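Local coordinates for protein racemase (Pseudovibrio sp. JE062, PDB 3MKC) that belongs to the mandelate racemase / muconate lactonizing enzyme group of the enolase superfamily, pairing an enolase-type N-terminal domain with a TIM-barrel-like C-terminal domain, at residues D207-D218 and L234-D245; E349-P357 and G375-L383. All coordinates share one frame; numbering follows the deposited sequence.

Contact 1: D207-D218 and L234-D245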
loop_
_atom_site.group_PDB
_atom_site.type_symbol
_atom_site.label_atom_id
_atom_site.label_comp_id
_atom_site.label_asym_id
_atom_site.label_seq_id
_atom_site.Cartn_x
_atom_site.Cartn_y
_atom_site.Cartn_z
ATOM N N ASP A 207 8.626 13.783 -11.665
ATOM C CA ASP A 207 9.468 12.742 -11.089
ATOM C C ASP A 207 9.094 11.396 -11.684
ATOM O O ASP A 207 7.918 11.127 -11.931
ATOM C CB ASP A 207 9.310 12.694 -9.573
ATOM C CG ASP A 207 10.279 13.607 -8.861
ATOM O OD1 ASP A 207 11.488 13.518 -9.160
ATOM O OD2 ASP A 207 9.841 14.397 -8.000
HETATM N N MSE A 208 10.092 10.544 -11.898
HETATM C CA MSE A 208 9.856 9.232 -12.482
HETATM C C MSE A 208 10.497 8.122 -11.671
HETATM O O MSE A 208 11.712 8.115 -11.469
HETATM C CB MSE A 208 10.404 9.185 -13.905
HETATM C CG MSE A 208 10.113 7.887 -14.645
HETATM SE SE MSE A 208 10.608 7.997 -16.511
HETATM C CE MSE A 208 11.755 6.482 -16.662
HETATM N N MSE A 209 9.667 7.186 -11.225
HETATM C CA MSE A 209 10.117 6.036 -10.448
HETATM C C MSE A 209 10.126 4.819 -11.361
HETATM O O MSE A 209 9.448 4.810 -12.388
HETATM C CB MSE A 209 9.173 5.774 -9.278
HETATM C CG MSE A 209 9.199 6.863 -8.205
HETATM SE SE MSE A 209 8.221 8.482 -8.601
HETATM C CE MSE A 209 7.567 8.824 -6.849
ATOM N N VAL A 210 10.892 3.797 -10.996
ATOM C CA VAL A 210 10.968 2.594 -11.823
ATOM C C VAL A 210 10.868 1.304 -11.014
ATOM O O VAL A 210 11.551 1.140 -9.998
ATOM C CB VAL A 210 12.284 2.556 -12.631
ATOM C CG1 VAL A 210 12.273 1.366 -13.588
ATOM C CG2 VAL A 210 12.462 3.861 -13.402
ATOM N N ASP A 211 10.012 0.401 -11.482
ATOM C CA ASP A 211 9.794 -0.900 -10.858
ATOM C C ASP A 211 10.417 -1.921 -11.798
ATOM O O ASP A 211 9.921 -2.135 -12.906
ATOM C CB ASP A 211 8.289 -1.161 -10.705
ATOM C CG ASP A 211 7.975 -2.545 -10.144
ATOM O OD1 ASP A 211 8.910 -3.316 -9.852
ATOM O OD2 ASP A 211 6.776 -2.859 -9.993
ATOM N N TYR A 212 11.508 -2.539 -11.364
ATOM C CA TYR A 212 12.200 -3.517 -12.193
ATOM C C TYR A 212 11.609 -4.922 -12.073
ATOM O O TYR A 212 12.063 -5.858 -12.730
ATOM C CB TYR A 212 13.695 -3.498 -11.853
ATOM C CG TYR A 212 14.354 -2.172 -12.181
ATOM C CD1 TYR A 212 14.923 -1.939 -13.433
ATOM C CD2 TYR A 212 14.375 -1.138 -11.253
ATOM C CE1 TYR A 212 15.498 -0.703 -13.750
ATOM C CE2 TYR A 212 14.940 0.094 -11.554
ATOM C CZ TYR A 212 15.501 0.309 -12.805
ATOM O OH TYR A 212 16.064 1.534 -13.102
ATOM N N LEU A 213 10.578 -5.050 -11.241
ATOM C CA LEU A 213 9.879 -6.313 -11.039
ATOM C C LEU A 213 10.734 -7.545 -10.767
ATOM O O LEU A 213 10.474 -8.626 -11.306
ATOM C CB LEU A 213 8.947 -6.586 -12.228
ATOM C CG LEU A 213 7.717 -5.680 -12.277
ATOM C CD1 LEU A 213 7.081 -5.720 -13.669
ATOM C CD2 LEU A 213 6.727 -6.123 -11.208
ATOM N N TYR A 214 11.762 -7.375 -9.942
ATOM C CA TYR A 214 12.613 -8.484 -9.539
ATOM C C TYR A 214 13.249 -9.274 -10.678
ATOM O O TYR A 214 13.360 -10.494 -10.601
ATOM C CB TYR A 214 11.788 -9.425 -8.659
ATOM C CG TYR A 214 11.110 -8.718 -7.505
ATOM C CD1 TYR A 214 11.848 -8.263 -6.416
ATOM C CD2 TYR A 214 9.734 -8.459 -7.521
ATOM C CE1 TYR A 214 11.247 -7.573 -5.378
ATOM C CE2 TYR A 214 9.118 -7.764 -6.482
ATOM C CZ TYR A 214 9.888 -7.323 -5.412
ATOM O OH TYR A 214 9.310 -6.618 -4.386
ATOM N N ARG A 215 13.690 -8.588 -11.725
ATOM C CA ARG A 215 14.297 -9.297 -12.844
ATOM C C ARG A 215 15.789 -9.569 -12.649
ATOM O O ARG A 215 16.387 -10.283 -13.444
ATOM C CB ARG A 215 14.084 -8.515 -14.149
ATOM C CG ARG A 215 14.806 -7.190 -14.205
ATOM C CD ARG A 215 14.399 -6.350 -15.425
ATOM N NE ARG A 215 14.789 -6.928 -16.713
ATOM C CZ ARG A 215 13.998 -7.685 -17.471
ATOM N NH1 ARG A 215 12.764 -7.972 -17.076
ATOM N NH2 ARG A 215 14.432 -8.142 -18.640
ATOM N N PHE A 216 16.382 -9.017 -11.592
ATOM C CA PHE A 216 17.817 -9.204 -11.333
ATOM C C PHE A 216 18.155 -10.004 -10.071
ATOM O O PHE A 216 17.343 -10.109 -9.159
ATOM C CB PHE A 216 18.504 -7.842 -11.239
ATOM C CG PHE A 216 18.387 -7.015 -12.483
ATOM C CD1 PHE A 216 18.946 -7.452 -13.679
ATOM C CD2 PHE A 216 17.741 -5.785 -12.455
ATOM C CE1 PHE A 216 18.864 -6.668 -14.837
ATOM C CE2 PHE A 216 17.652 -4.997 -13.598
ATOM C CZ PHE A 216 18.218 -5.442 -14.796
ATOM N N THR A 217 19.370 -10.551 -10.022
ATOM C CA THR A 217 19.825 -11.325 -8.866
ATOM C C THR A 217 21.259 -10.969 -8.466
ATOM O O THR A 217 21.694 -11.275 -7.354
ATOM C CB THR A 217 19.780 -12.842 -9.140
ATOM O OG1 THR A 217 20.603 -13.152 -10.272
ATOM C CG2 THR A 217 18.357 -13.294 -9.420
ATOM N N ASP A 218 21.983 -10.325 -9.376
ATOM C CA ASP A 218 23.370 -9.926 -9.135
ATOM C C ASP A 218 23.456 -8.416 -8.907
ATOM O O ASP A 218 23.214 -7.637 -9.818
ATOM C CB ASP A 218 24.233 -10.342 -10.336
ATOM C CG ASP A 218 25.673 -9.883 -10.215
ATOM O OD1 ASP A 218 26.150 -9.694 -9.077
ATOM O OD2 ASP A 218 26.337 -9.727 -11.260
ATOM N N LEU A 234 16.274 9.638 -11.933
ATOM C CA LEU A 234 15.087 8.904 -11.500
ATOM C C LEU A 234 14.925 9.009 -9.981
ATOM O O LEU A 234 15.911 9.085 -9.243
ATOM C CB LEU A 234 15.206 7.440 -11.942
ATOM C CG LEU A 234 15.427 7.267 -13.457
ATOM C CD1 LEU A 234 15.667 5.803 -13.796
ATOM C CD2 LEU A 234 14.208 7.802 -14.215
ATOM N N TYR A 235 13.676 9.015 -9.523
ATOM C CA TYR A 235 13.388 9.131 -8.100
ATOM C C TYR A 235 13.835 7.895 -7.326
ATOM O O TYR A 235 14.428 8.015 -6.257
ATOM C CB TYR A 235 11.897 9.359 -7.865
ATOM C CG TYR A 235 11.616 9.790 -6.451
ATOM C CD1 TYR A 235 11.521 11.142 -6.121
ATOM C CD2 TYR A 235 11.513 8.851 -5.426
ATOM C CE1 TYR A 235 11.329 11.547 -4.807
ATOM C CE2 TYR A 235 11.330 9.242 -4.116
ATOM C CZ TYR A 235 11.240 10.589 -3.805
ATOM O OH TYR A 235 11.087 10.980 -2.490
ATOM N N PHE A 236 13.530 6.710 -7.844
ATOM C CA PHE A 236 13.972 5.500 -7.170
ATOM C C PHE A 236 13.999 4.251 -8.031
ATOM O O PHE A 236 13.458 4.230 -9.142
ATOM C CB PHE A 236 13.178 5.263 -5.863
ATOM C CG PHE A 236 11.724 4.843 -6.038
ATOM C CD1 PHE A 236 11.356 3.805 -6.898
ATOM C CD2 PHE A 236 10.744 5.410 -5.227
ATOM C CE1 PHE A 236 10.032 3.340 -6.937
ATOM C CE2 PHE A 236 9.417 4.955 -5.253
ATOM C CZ PHE A 236 9.060 3.916 -6.109
ATOM N N ALA A 237 14.670 3.222 -7.517
ATOM C CA ALA A 237 14.792 1.945 -8.196
ATOM C C ALA A 237 14.116 0.907 -7.305
ATOM O O ALA A 237 14.624 0.570 -6.234
ATOM C CB ALA A 237 16.246 1.601 -8.396
ATOM N N GLU A 238 12.968 0.416 -7.761
ATOM C CA GLU A 238 12.174 -0.563 -7.023
ATOM C C GLU A 238 12.322 -2.001 -7.517
ATOM O O GLU A 238 12.477 -2.243 -8.708
ATOM C CB GLU A 238 10.701 -0.170 -7.111
ATOM C CG GLU A 238 9.729 -1.185 -6.551
ATOM C CD GLU A 238 8.290 -0.738 -6.718
ATOM O OE1 GLU A 238 8.048 0.484 -6.689
ATOM O OE2 GLU A 238 7.409 -1.609 -6.864
ATOM N N ALA A 239 12.251 -2.947 -6.588
ATOM C CA ALA A 239 12.342 -4.361 -6.921
ATOM C C ALA A 239 13.503 -4.670 -7.861
ATOM O O ALA A 239 13.329 -5.296 -8.907
ATOM C CB ALA A 239 11.026 -4.819 -7.542
ATOM N N THR A 240 14.690 -4.215 -7.483
ATOM C CA THR A 240 15.883 -4.454 -8.281
ATOM C C THR A 240 16.382 -5.873 -8.029
ATOM O O THR A 240 16.554 -6.657 -8.960
ATOM C CB THR A 240 17.002 -3.471 -7.909
ATOM O OG1 THR A 240 17.214 -3.513 -6.494
ATOM C CG2 THR A 240 16.627 -2.054 -8.316
ATOM N N LEU A 241 16.597 -6.205 -6.763
ATOM C CA LEU A 241 17.089 -7.529 -6.407
ATOM C C LEU A 241 16.004 -8.353 -5.743
ATOM O O LEU A 241 14.920 -7.848 -5.458
ATOM C CB LEU A 241 18.296 -7.400 -5.477
ATOM C CG LEU A 241 19.515 -6.767 -6.153
ATOM C CD1 LEU A 241 20.605 -6.472 -5.125
ATOM C CD2 LEU A 241 20.019 -7.708 -7.229
ATOM N N GLN A 242 16.298 -9.625 -5.505
ATOM C CA GLN A 242 15.322 -10.495 -4.875
ATOM C C GLN A 242 14.983 -9.951 -3.501
ATOM O O GLN A 242 15.828 -9.390 -2.805
ATOM C CB GLN A 242 15.851 -11.924 -4.808
ATOM C CG GLN A 242 16.160 -12.494 -6.193
ATOM C CD GLN A 242 15.034 -12.251 -7.196
ATOM O OE1 GLN A 242 15.190 -11.492 -8.153
ATOM N NE2 GLN A 242 13.897 -12.889 -6.974
ATOM N N HIS A 243 13.727 -10.121 -3.123
ATOM C CA HIS A 243 13.222 -9.594 -1.874
ATOM C C HIS A 243 13.889 -10.107 -0.593
ATOM O O HIS A 243 13.850 -9.429 0.431
ATOM C CB HIS A 243 11.706 -9.815 -1.834
ATOM C CG HIS A 243 10.990 -8.953 -0.846
ATOM N ND1 HIS A 243 10.894 -9.273 0.491
ATOM C CD2 HIS A 243 10.305 -7.796 -1.005
ATOM C CE1 HIS A 243 10.178 -8.353 1.113
ATOM N NE2 HIS A 243 9.808 -7.445 0.225
ATOM N N ASP A 244 14.507 -11.285 -0.642
ATOM C CA ASP A 244 15.185 -11.830 0.542
ATOM C C ASP A 244 16.640 -11.374 0.615
ATOM O O ASP A 244 17.285 -11.488 1.659
ATOM C CB ASP A 244 15.200 -13.367 0.526
ATOM C CG ASP A 244 13.824 -13.979 0.690
ATOM O OD1 ASP A 244 13.133 -13.641 1.673
ATOM O OD2 ASP A 244 13.448 -14.818 -0.161
ATOM N N ASP A 245 17.152 -10.874 -0.503
ATOM C CA ASP A 245 18.539 -10.443 -0.612
ATOM C C ASP A 245 18.795 -9.063 -0.016
ATOM O O ASP A 245 19.179 -8.139 -0.720
ATOM C CB ASP A 245 18.943 -10.479 -2.095
ATOM C CG ASP A 245 20.427 -10.249 -2.321
ATOM O OD1 ASP A 245 21.214 -10.316 -1.345
ATOM O OD2 ASP A 245 20.801 -10.016 -3.501
HETATM O O HOH W 1 15.661 3.539 -11.348
HETATM O O HOH W 2 19.134 -10.939 -5.497
#
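Met209 lies against Phe236 where two neighbouring parallel strands of the TIM-barrel-like domain meet, the two strands of a beta-alpha-beta unit whose helix is 219-228. CG of Met209 sits 3.5 Å from the centroid of the Phe236 ring, 10° off its normal, a CH-pi contact. The bend at chi2 (78°) brings the selenium beside Tyr235, and chi3 then sets CE above one face of that ring. Beyond the strands, CB of Ala239 stands over the centre of the Tyr214 ring, 3.4 Å from its centroid, while Leu241 O meets that ring at its edge. The carboxylates of Asp211 and Glu238 stack with planes 26° apart and OD2 of Asp211 3.4 Å from OE2 of Glu238, two acceptors with no hydrogen bond between them; Glu238 OE1 is salt-bridged to Lys177.

Backbone bonds set the register: Glu238 N to Val210 O (2.7 Å) is followed by a nearly straight bond from Tyr212 N to Glu238 O (2.8 Å). Tyr214 N then reaches Ala239 O, continuing the pairing past the strand ends. Asp211 OD1 fixes the turn that follows, accepting from Leu213 N at 2.8 Å in an Asx turn, with the donor above the carboxylate plane.

Contact 2: E349-P357 and G375-L383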
loop_
_atom_site.group_PDB
_atom_site.type_symbol
_atom_site.label_atom_id
_atom_site.label_comp_id
_atom_site.label_asym_id
_atom_site.label_seq_id
_atom_site.Cartn_x
_atom_site.Cartn_y
_atom_site.Cartn_z
ATOM N N GLU A 349 -11.915 -2.983 -12.842
ATOM C CA GLU A 349 -13.303 -2.808 -12.432
ATOM C C GLU A 349 -13.438 -2.756 -10.913
ATOM O O GLU A 349 -14.143 -1.913 -10.368
ATOM C CB GLU A 349 -14.163 -3.958 -12.966
ATOM C CG GLU A 349 -14.371 -3.998 -14.484
ATOM C CD GLU A 349 -13.118 -4.360 -15.262
ATOM O OE1 GLU A 349 -12.314 -5.175 -14.764
ATOM O OE2 GLU A 349 -12.945 -3.842 -16.388
ATOM N N LEU A 350 -12.757 -3.673 -10.234
ATOM C CA LEU A 350 -12.814 -3.748 -8.779
ATOM C C LEU A 350 -12.339 -2.445 -8.137
ATOM O O LEU A 350 -12.997 -1.898 -7.249
ATOM C CB LEU A 350 -11.954 -4.918 -8.300
ATOM C CG LEU A 350 -12.470 -5.673 -7.083
ATOM C CD1 LEU A 350 -13.897 -6.149 -7.333
ATOM C CD2 LEU A 350 -11.555 -6.853 -6.812
ATOM N N ARG A 351 -11.191 -1.955 -8.589
ATOM C CA ARG A 351 -10.633 -0.713 -8.069
ATOM C C ARG A 351 -11.574 0.456 -8.351
ATOM O O ARG A 351 -11.670 1.399 -7.565
ATOM C CB ARG A 351 -9.279 -0.430 -8.722
ATOM C CG ARG A 351 -8.759 0.981 -8.469
ATOM C CD ARG A 351 -8.433 1.187 -7.001
ATOM N NE ARG A 351 -8.034 2.562 -6.713
ATOM C CZ ARG A 351 -8.881 3.577 -6.573
ATOM N NH1 ARG A 351 -10.187 3.379 -6.690
ATOM N NH2 ARG A 351 -8.419 4.792 -6.317
ATOM N N LYS A 352 -12.266 0.385 -9.480
ATOM C CA LYS A 352 -13.183 1.448 -9.877
ATOM C C LYS A 352 -14.566 1.457 -9.222
ATOM O O LYS A 352 -15.065 2.521 -8.849
ATOM C CB LYS A 352 -13.374 1.426 -11.392
ATOM C CG LYS A 352 -12.137 1.742 -12.210
ATOM C CD LYS A 352 -12.511 1.786 -13.680
ATOM C CE LYS A 352 -11.358 2.237 -14.556
ATOM N NZ LYS A 352 -11.802 2.391 -15.965
ATOM N N TYR A 353 -15.179 0.286 -9.064
ATOM C CA TYR A 353 -16.538 0.220 -8.520
ATOM C C TYR A 353 -16.813 -0.310 -7.107
ATOM O O TYR A 353 -17.898 -0.068 -6.581
ATOM C CB TYR A 353 -17.427 -0.588 -9.471
ATOM C CG TYR A 353 -17.168 -0.372 -10.945
ATOM C CD1 TYR A 353 -17.279 0.894 -11.522
ATOM C CD2 TYR A 353 -16.841 -1.447 -11.773
ATOM C CE1 TYR A 353 -17.073 1.081 -12.896
ATOM C CE2 TYR A 353 -16.633 -1.272 -13.142
ATOM C CZ TYR A 353 -16.753 -0.010 -13.697
ATOM O OH TYR A 353 -16.559 0.152 -15.049
ATOM N N LEU A 354 -15.874 -1.018 -6.484
ATOM C CA LEU A 354 -16.155 -1.589 -5.161
ATOM C C LEU A 354 -16.643 -0.636 -4.076
ATOM O O LEU A 354 -17.638 -0.922 -3.407
ATOM C CB LEU A 354 -14.953 -2.372 -4.634
ATOM C CG LEU A 354 -15.237 -3.133 -3.338
ATOM C CD1 LEU A 354 -16.390 -4.113 -3.542
ATOM C CD2 LEU A 354 -13.975 -3.872 -2.912
ATOM N N VAL A 355 -15.947 0.478 -3.873
ATOM C CA VAL A 355 -16.375 1.432 -2.856
ATOM C C VAL A 355 -16.573 2.823 -3.428
ATOM O O VAL A 355 -16.083 3.139 -4.516
ATOM C CB VAL A 355 -15.383 1.534 -1.677
ATOM C CG1 VAL A 355 -15.429 0.263 -0.844
ATOM C CG2 VAL A 355 -13.983 1.800 -2.193
ATOM N N THR A 356 -17.293 3.648 -2.676
ATOM C CA THR A 356 -17.600 5.013 -3.084
ATOM C C THR A 356 -17.577 5.910 -1.853
ATOM O O THR A 356 -17.857 5.461 -0.745
ATOM C CB THR A 356 -19.007 5.079 -3.725
ATOM O OG1 THR A 356 -19.248 6.396 -4.239
ATOM C CG2 THR A 356 -20.065 4.751 -2.692
ATOM N N PRO A 357 -17.240 7.196 -2.028
ATOM C CA PRO A 357 -16.879 7.852 -3.287
ATOM C C PRO A 357 -15.383 7.766 -3.565
ATOM O O PRO A 357 -14.629 7.215 -2.768
ATOM C CB PRO A 357 -17.327 9.284 -3.052
ATOM C CG PRO A 357 -16.968 9.483 -1.615
ATOM C CD PRO A 357 -17.420 8.190 -0.955
ATOM N N GLY A 375 -14.038 7.419 5.077
ATOM C CA GLY A 375 -14.875 8.086 4.095
ATOM C C GLY A 375 -15.232 7.244 2.891
ATOM O O GLY A 375 -15.113 7.690 1.750
ATOM N N ILE A 376 -15.675 6.019 3.136
ATOM C CA ILE A 376 -16.055 5.139 2.044
ATOM C C ILE A 376 -17.167 4.194 2.450
ATOM O O ILE A 376 -17.433 3.991 3.640
ATOM C CB ILE A 376 -14.875 4.266 1.574
ATOM C CG1 ILE A 376 -14.267 3.541 2.778
ATOM C CG2 ILE A 376 -13.850 5.112 0.837
ATOM C CD1 ILE A 376 -13.147 2.581 2.403
ATOM N N ASP A 377 -17.814 3.616 1.445
ATOM C CA ASP A 377 -18.871 2.653 1.686
ATOM C C ASP A 377 -18.947 1.698 0.507
ATOM O O ASP A 377 -18.563 2.037 -0.618
ATOM C CB ASP A 377 -20.214 3.354 1.888
ATOM C CG ASP A 377 -21.153 2.561 2.781
ATOM O OD1 ASP A 377 -20.793 1.427 3.171
ATOM O OD2 ASP A 377 -22.250 3.070 3.094
ATOM N N LEU A 378 -19.436 0.494 0.773
ATOM C CA LEU A 378 -19.553 -0.522 -0.260
ATOM C C LEU A 378 -20.638 -0.201 -1.267
ATOM O O LEU A 378 -21.707 0.298 -0.910
ATOM C CB LEU A 378 -19.867 -1.881 0.363
ATOM C CG LEU A 378 -18.802 -2.546 1.227
ATOM C CD1 LEU A 378 -19.403 -3.772 1.900
ATOM C CD2 LEU A 378 -17.608 -2.928 0.366
ATOM N N ASN A 379 -20.349 -0.496 -2.527
ATOM C CA ASN A 379 -21.302 -0.299 -3.605
ATOM C C ASN A 379 -22.072 -1.621 -3.703
ATOM O O ASN A 379 -21.643 -2.552 -4.387
ATOM C CB ASN A 379 -20.554 -0.015 -4.903
ATOM C CG ASN A 379 -21.475 0.069 -6.092
ATOM O OD1 ASN A 379 -22.685 -0.123 -5.969
ATOM N ND2 ASN A 379 -20.907 0.355 -7.258
ATOM N N GLN A 380 -23.207 -1.696 -3.014
ATOM C CA GLN A 380 -24.009 -2.917 -2.983
ATOM C C GLN A 380 -24.438 -3.476 -4.340
ATOM O O GLN A 380 -24.366 -4.685 -4.554
ATOM C CB GLN A 380 -25.239 -2.707 -2.100
ATOM C CG GLN A 380 -24.916 -2.165 -0.719
ATOM C CD GLN A 380 -26.127 -2.144 0.195
ATOM O OE1 GLN A 380 -27.194 -1.651 -0.176
ATOM N NE2 GLN A 380 -25.963 -2.674 1.403
ATOM N N GLU A 381 -24.892 -2.615 -5.249
ATOM C CA GLU A 381 -25.310 -3.090 -6.567
ATOM C C GLU A 381 -24.172 -3.854 -7.234
ATOM O O GLU A 381 -24.387 -4.877 -7.884
ATOM C CB GLU A 381 -25.719 -1.926 -7.477
ATOM C CG GLU A 381 -27.013 -1.227 -7.096
ATOM C CD GLU A 381 -27.561 -0.369 -8.231
ATOM O OE1 GLU A 381 -26.832 0.519 -8.720
ATOM O OE2 GLU A 381 -28.723 -0.586 -8.639
ATOM N N PHE A 382 -22.956 -3.349 -7.071
ATOM C CA PHE A 382 -21.799 -3.989 -7.669
ATOM C C PHE A 382 -21.525 -5.354 -7.044
ATOM O O PHE A 382 -21.315 -6.334 -7.754
ATOM C CB PHE A 382 -20.563 -3.110 -7.516
ATOM C CG PHE A 382 -19.363 -3.651 -8.219
ATOM C CD1 PHE A 382 -19.334 -3.714 -9.608
ATOM C CD2 PHE A 382 -18.278 -4.138 -7.499
ATOM C CE1 PHE A 382 -18.244 -4.256 -10.273
ATOM C CE2 PHE A 382 -17.181 -4.684 -8.153
ATOM C CZ PHE A 382 -17.161 -4.743 -9.542
ATOM N N LEU A 383 -21.509 -5.408 -5.717
ATOM C CA LEU A 383 -21.268 -6.661 -5.013
ATOM C C LEU A 383 -22.311 -7.698 -5.386
ATOM O O LEU A 383 -21.979 -8.800 -5.820
ATOM C CB LEU A 383 -21.307 -6.446 -3.504
ATOM C CG LEU A 383 -20.013 -6.016 -2.818
ATOM C CD1 LEU A 383 -20.264 -5.893 -1.328
ATOM C CD2 LEU A 383 -18.917 -7.037 -3.093
HETATM O O HOH W 3 -13.524 8.119 -0.333
#
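Asn379 meets the chain at Tyr353 and Leu354, between helix 349-353 and strand 355-356, through both its backbone and its side chain. Its N gives a hydrogen bond to Leu354 O (2.9 Å), and its ND2 gives one to Tyr353 O at 3.1 Å, the acceptor lying near the amide plane. With CG anti to the backbone N (chi1 174°), the same amide turns OD1 toward Phe382 N, a weak N-cap bond at the start of helix 380-384.

Backbone pairing forms a short antiparallel sheet. Thr356 and Asp377 are the hydrogen-bonded pair, N to O in both directions at 2.9 Å, and Val355 with Leu378 is the adjoining non-hydrogen-bonded pair. At the far end one water donates to both Pro357 O and Gly375 O.

Apolar packing centres on Phe382. CB of Tyr353 lies over one face of its ring, 3.8 Å from the centroid and 14° off the normal, whereas CD1 of Leu350 meets the ring edge, 3.7 Å from CE2 of Phe382. Leu354 CD1 touches Leu383 CD2, the two side chains crossing at a slant. This C-terminal part of the chain packs on the enolase-type N-terminal domain: Val20 touches Leu350 and Leu383, Tyr22 touches Phe382, and Thr31 and Val33 border Leu354.

The bonding is consistent with the Asn379 amide linking the Tyr353 carbonyl to the start of helix 380-384, beside the Phe382 ring.

How the contacts relate
Both contacts belong to the TIM-barrel-like C-terminal part of the chain but lie on opposite sides of the chain's centre, their own centres about 32 Å apart and their nearest atoms about 16 Å apart. They share no strand or helix. Contact 1 is the more enclosed, with 13 of 23 touching residues buried, and joins parallel strands of the large sheet; contact 2 has 4 of 14 buried and joins a two-strand antiparallel sheet and two short helices. The buried surface follows suit, 1089 against 597 Å². Contact 1 thus lies within the barrel sheet and includes charged groups, whereas contact 2 faces the N-terminal domain and its polar side-chain link across the segments is neutral.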